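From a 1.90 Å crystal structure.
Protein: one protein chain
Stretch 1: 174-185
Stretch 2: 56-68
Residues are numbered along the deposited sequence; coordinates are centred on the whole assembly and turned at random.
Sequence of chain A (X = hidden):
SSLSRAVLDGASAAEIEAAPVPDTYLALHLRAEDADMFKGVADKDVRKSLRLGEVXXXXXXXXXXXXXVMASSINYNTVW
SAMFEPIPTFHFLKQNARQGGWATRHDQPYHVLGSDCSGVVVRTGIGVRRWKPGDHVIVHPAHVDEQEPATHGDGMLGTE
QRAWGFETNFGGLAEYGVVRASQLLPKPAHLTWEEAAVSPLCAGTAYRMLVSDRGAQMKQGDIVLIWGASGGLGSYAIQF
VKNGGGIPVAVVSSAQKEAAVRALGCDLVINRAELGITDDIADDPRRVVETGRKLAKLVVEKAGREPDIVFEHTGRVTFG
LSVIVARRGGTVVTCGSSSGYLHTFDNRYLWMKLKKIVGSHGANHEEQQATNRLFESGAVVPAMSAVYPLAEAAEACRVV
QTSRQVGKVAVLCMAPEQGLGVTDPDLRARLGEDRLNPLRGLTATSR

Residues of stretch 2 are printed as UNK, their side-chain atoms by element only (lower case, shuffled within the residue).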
# COMPACT_ATOMS: atom_id res chain seq x y z
N ALA A 174 20.85 -20.87 26.29
CA ALA A 174 20.79 -22.13 27.01
C ALA A 174 21.29 -23.15 26.03
O ALA A 174 21.49 -22.84 24.86
CB ALA A 174 19.35 -22.45 27.40
N GLU A 175 21.45 -24.38 26.49
CA GLU A 175 21.92 -25.44 25.62
C GLU A 175 20.77 -25.95 24.76
O GLU A 175 21.01 -26.50 23.70
CB GLU A 175 22.53 -26.56 26.45
CG GLU A 175 23.81 -26.12 27.17
CD GLU A 175 24.73 -27.28 27.48
OE1 GLU A 175 24.24 -28.35 27.86
OE2 GLU A 175 25.96 -27.13 27.33
N TYR A 176 19.55 -25.74 25.21
CA TYR A 176 18.39 -26.09 24.41
C TYR A 176 17.43 -24.95 24.44
O TYR A 176 17.38 -24.20 25.41
CB TYR A 176 17.68 -27.34 24.94
CG TYR A 176 18.53 -28.56 24.84
CD1 TYR A 176 19.37 -28.91 25.89
CD2 TYR A 176 18.50 -29.38 23.71
CE1 TYR A 176 20.17 -30.02 25.82
CE2 TYR A 176 19.32 -30.50 23.62
CZ TYR A 176 20.15 -30.81 24.71
OH TYR A 176 20.99 -31.89 24.70
N GLY A 177 16.62 -24.87 23.39
CA GLY A 177 15.59 -23.85 23.29
C GLY A 177 14.35 -24.59 22.83
O GLY A 177 14.44 -25.59 22.11
N VAL A 178 13.20 -24.12 23.29
CA VAL A 178 11.92 -24.64 22.83
C VAL A 178 11.28 -23.54 22.00
O VAL A 178 11.12 -22.40 22.45
CB VAL A 178 11.00 -25.07 23.99
CG1 VAL A 178 9.60 -25.42 23.47
CG2 VAL A 178 11.61 -26.27 24.72
N VAL A 179 10.94 -23.89 20.77
CA VAL A 179 10.44 -22.89 19.85
C VAL A 179 9.25 -23.42 19.12
O VAL A 179 9.12 -24.62 18.94
CB VAL A 179 11.52 -22.47 18.82
CG1 VAL A 179 12.83 -22.14 19.53
CG2 VAL A 179 11.78 -23.58 17.78
N ARG A 180 8.37 -22.53 18.69
CA ARG A 180 7.33 -22.93 17.77
C ARG A 180 7.99 -23.14 16.40
O ARG A 180 8.93 -22.45 16.05
CB ARG A 180 6.22 -21.89 17.69
CG ARG A 180 5.52 -21.71 19.02
CD ARG A 180 4.13 -21.12 18.84
NE ARG A 180 3.31 -21.47 20.00
CZ ARG A 180 2.26 -20.78 20.42
NH1 ARG A 180 1.89 -19.69 19.77
NH2 ARG A 180 1.56 -21.16 21.48
N ALA A 181 7.47 -24.10 15.65
CA ALA A 181 8.03 -24.43 14.36
C ALA A 181 8.07 -23.19 13.45
O ALA A 181 8.92 -23.08 12.57
CB ALA A 181 7.25 -25.54 13.73
N SER A 182 7.16 -22.25 13.69
CA SER A 182 7.11 -21.04 12.87
C SER A 182 8.12 -19.99 13.32
O SER A 182 8.08 -18.84 12.84
CB SER A 182 5.71 -20.45 12.88
OG SER A 182 5.33 -20.16 14.21
N GLN A 183 9.02 -20.38 14.22
CA GLN A 183 10.18 -19.56 14.57
C GLN A 183 11.42 -20.02 13.83
O GLN A 183 12.46 -19.36 13.90
CB GLN A 183 10.46 -19.64 16.07
CG GLN A 183 9.38 -19.07 16.95
CD GLN A 183 9.75 -19.22 18.40
OE1 GLN A 183 9.16 -20.02 19.12
NE2 GLN A 183 10.79 -18.50 18.83
N LEU A 184 11.31 -21.15 13.14
CA LEU A 184 12.46 -21.81 12.53
C LEU A 184 12.70 -21.43 11.09
O LEU A 184 11.77 -21.42 10.27
CB LEU A 184 12.29 -23.32 12.60
CG LEU A 184 12.40 -23.91 14.00
CD1 LEU A 184 12.13 -25.38 13.94
CD2 LEU A 184 13.79 -23.67 14.57
N LEU A 185 13.97 -21.19 10.78
CA LEU A 185 14.43 -21.03 9.41
C LEU A 185 15.71 -21.82 9.25
O LEU A 185 16.44 -22.02 10.22
CB LEU A 185 14.67 -19.56 9.10
CG LEU A 185 13.42 -18.68 9.09
CD1 LEU A 185 13.82 -17.20 9.00
CD2 LEU A 185 12.46 -19.13 7.97
N UNK A 56 14.59 -27.35 34.42
CA UNK A 56 13.87 -28.51 33.91
C UNK A 56 13.62 -28.40 32.42
O UNK A 56 13.23 -27.34 31.93
c UNK A 56 12.90 -27.76 35.95
c UNK A 56 12.54 -28.44 34.66
c UNK A 56 13.88 -26.71 35.54
N UNK A 57 13.86 -29.49 31.70
CA UNK A 57 13.44 -29.60 30.30
C UNK A 57 11.90 -29.65 30.24
O UNK A 57 11.31 -30.57 30.81
s UNK A 57 14.18 -29.88 27.14
c UNK A 57 13.55 -31.14 28.28
c UNK A 57 15.90 -30.31 27.03
c UNK A 57 13.99 -30.89 29.70
N UNK A 58 11.26 -28.69 29.53
CA UNK A 58 9.80 -28.78 29.45
C UNK A 58 9.35 -29.82 28.45
O UNK A 58 10.15 -30.29 27.64
c UNK A 58 11.77 -27.52 28.80
c UNK A 58 10.54 -26.98 28.09
c UNK A 58 9.40 -27.39 28.95
N UNK A 59 8.09 -30.19 28.54
CA UNK A 59 7.47 -31.04 27.56
C UNK A 59 7.22 -30.22 26.29
O UNK A 59 6.82 -29.04 26.34
c UNK A 59 6.18 -31.61 28.11
c UNK A 59 5.40 -32.51 27.17
o UNK A 59 3.62 -32.33 28.76
o UNK A 59 3.45 -33.87 27.20
c UNK A 59 4.06 -32.93 27.76
N UNK A 60 7.51 -30.85 25.17
CA UNK A 60 7.37 -30.21 23.87
C UNK A 60 5.91 -30.22 23.41
O UNK A 60 5.26 -31.25 23.40
c UNK A 60 8.24 -30.97 22.89
c UNK A 60 9.71 -31.23 21.00
c UNK A 60 9.72 -29.04 22.26
c UNK A 60 8.88 -30.22 21.74
N UNK A 61 5.41 -29.06 23.02
CA UNK A 61 4.05 -28.95 22.47
C UNK A 61 4.07 -29.52 21.07
O UNK A 61 5.13 -29.67 20.49
c UNK A 61 3.62 -27.48 22.45
N UNK A 62 2.89 -29.82 20.51
CA UNK A 62 2.94 -30.50 19.21
C UNK A 62 3.45 -29.64 18.06
O UNK A 62 3.88 -30.17 17.04
c UNK A 62 0.68 -30.04 19.87
c UNK A 62 1.53 -29.76 21.05
c UNK A 62 1.49 -30.92 18.96
N UNK A 63 3.41 -28.32 18.23
CA UNK A 63 3.80 -27.41 17.16
C UNK A 63 5.20 -26.88 17.47
O UNK A 63 5.68 -25.95 16.83
o UNK A 63 3.11 -25.95 19.44
c UNK A 63 2.82 -26.26 17.08
c UNK A 63 2.83 -25.41 18.33
o UNK A 63 2.58 -24.18 18.23
N UNK A 64 5.86 -27.48 18.45
CA UNK A 64 7.14 -26.97 18.89
C UNK A 64 8.30 -27.85 18.49
O UNK A 64 8.13 -29.02 18.19
c UNK A 64 6.28 -25.53 22.36
c UNK A 64 7.16 -26.80 20.40
o UNK A 64 6.70 -26.50 23.04
c UNK A 64 6.49 -25.54 20.86
o UNK A 64 5.67 -24.58 22.88
N UNK A 65 9.49 -27.26 18.55
CA UNK A 65 10.70 -27.96 18.19
C UNK A 65 11.70 -27.70 19.29
O UNK A 65 11.79 -26.59 19.80
c UNK A 65 12.54 -28.07 16.53
c UNK A 65 10.23 -27.74 15.72
c UNK A 65 11.24 -27.44 16.84
N UNK A 66 12.40 -28.76 19.68
CA UNK A 66 13.44 -28.60 20.67
C UNK A 66 14.69 -28.45 19.87
O UNK A 66 15.01 -29.30 19.06
c UNK A 66 14.57 -29.74 22.66
c UNK A 66 13.52 -29.82 21.56
c UNK A 66 14.27 -28.62 23.68
c UNK A 66 14.56 -31.11 23.32
N UNK A 67 15.39 -27.36 20.10
CA UNK A 67 16.61 -27.05 19.39
C UNK A 67 17.75 -27.21 20.37
O UNK A 67 17.66 -26.68 21.48
c UNK A 67 16.58 -25.59 18.88
c UNK A 67 15.45 -25.41 17.89
c UNK A 67 17.92 -25.18 18.25
N UNK A 68 18.80 -27.95 19.99
CA UNK A 68 20.07 -27.92 20.71
C UNK A 68 20.70 -26.63 20.25
O UNK A 68 21.11 -26.52 19.10
c UNK A 68 20.96 -29.12 20.33
O HOH W 1 3.63 -23.84 21.53

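Position 56 carries three carbons that close a ring onto its own backbone N, and it lies out of reach of stretch 1: P56. At position 57 the side chain is an unbranched run of two carbons, a sulfur and a terminal carbon, which identifies M57; its CE sits over one face of the Y176 ring, 4.2 Å from the centroid, in a CH-pi contact. Position 58 again has three carbons cyclised onto N, so it is P58, whose CG packs against V178 CG2 at 3.6 Å. Three carbons, the third bearing two oxygens, make position 59 a glutamate, E59, which points away from stretch 1 into exposed surroundings. Position 60 has four carbons forked at the second, the pattern of leucine; L60 CD1 reaches V178 CG1 at 3.8 Å.

A single carbon at position 61 gives A61, and the three-carbon ring at position 62 gives P62; neither touches stretch 1. They begin a type I turn that runs from A61 to position 64. Position 63 has two carbons, the second with two oxygens: D63. Its OD2 lies 3.3 Å from R180 NE, a salt bridge of charge alone, because the oxygen is well out of the guanidinium plane. Position 64 has three carbons ending in two oxygens, hence E64. Its OE1 accepts a hydrogen bond from A61 N (2.9 Å), bracing the turn, while a water donates to E64 OE2 and D63 OD1 and accepts from R180 NE.

Position 65 bears one carbon carrying two more, a valine; V65 CG2 meets L184 CD1 at 3.5 Å. Four carbons forked at the second make position 66 leucine, and L66 CD1 packs 3.7 Å from V178 CG2. The three-carbon branch recurs at position 67, V67, whose CG2 lies 4.1 Å from V179 CG2. The single carbon of position 68 marks A68, with CB 3.9 Å from Y176 CE2.

The contact is an antiparallel strand pairing. V67 N donates to G177 O and G177 N to V67 O, both at 2.8 Å; V65 N donates to V179 O at 2.7 Å and V179 N to V65 O at 3.0 Å. A181 N extends this ladder to D63 O (2.8 Å) beyond the strand. Alternation sends Y176, V178, L66 and A68 to one face, where M57, P58 and L60 add to the packing, and V179, V65 and V67 to the other, joined by L184. The charged and water-linked groups of R180, D63 and E64 close the turn end.

Stretch 2 56-68: PMPELAPDEVLVA
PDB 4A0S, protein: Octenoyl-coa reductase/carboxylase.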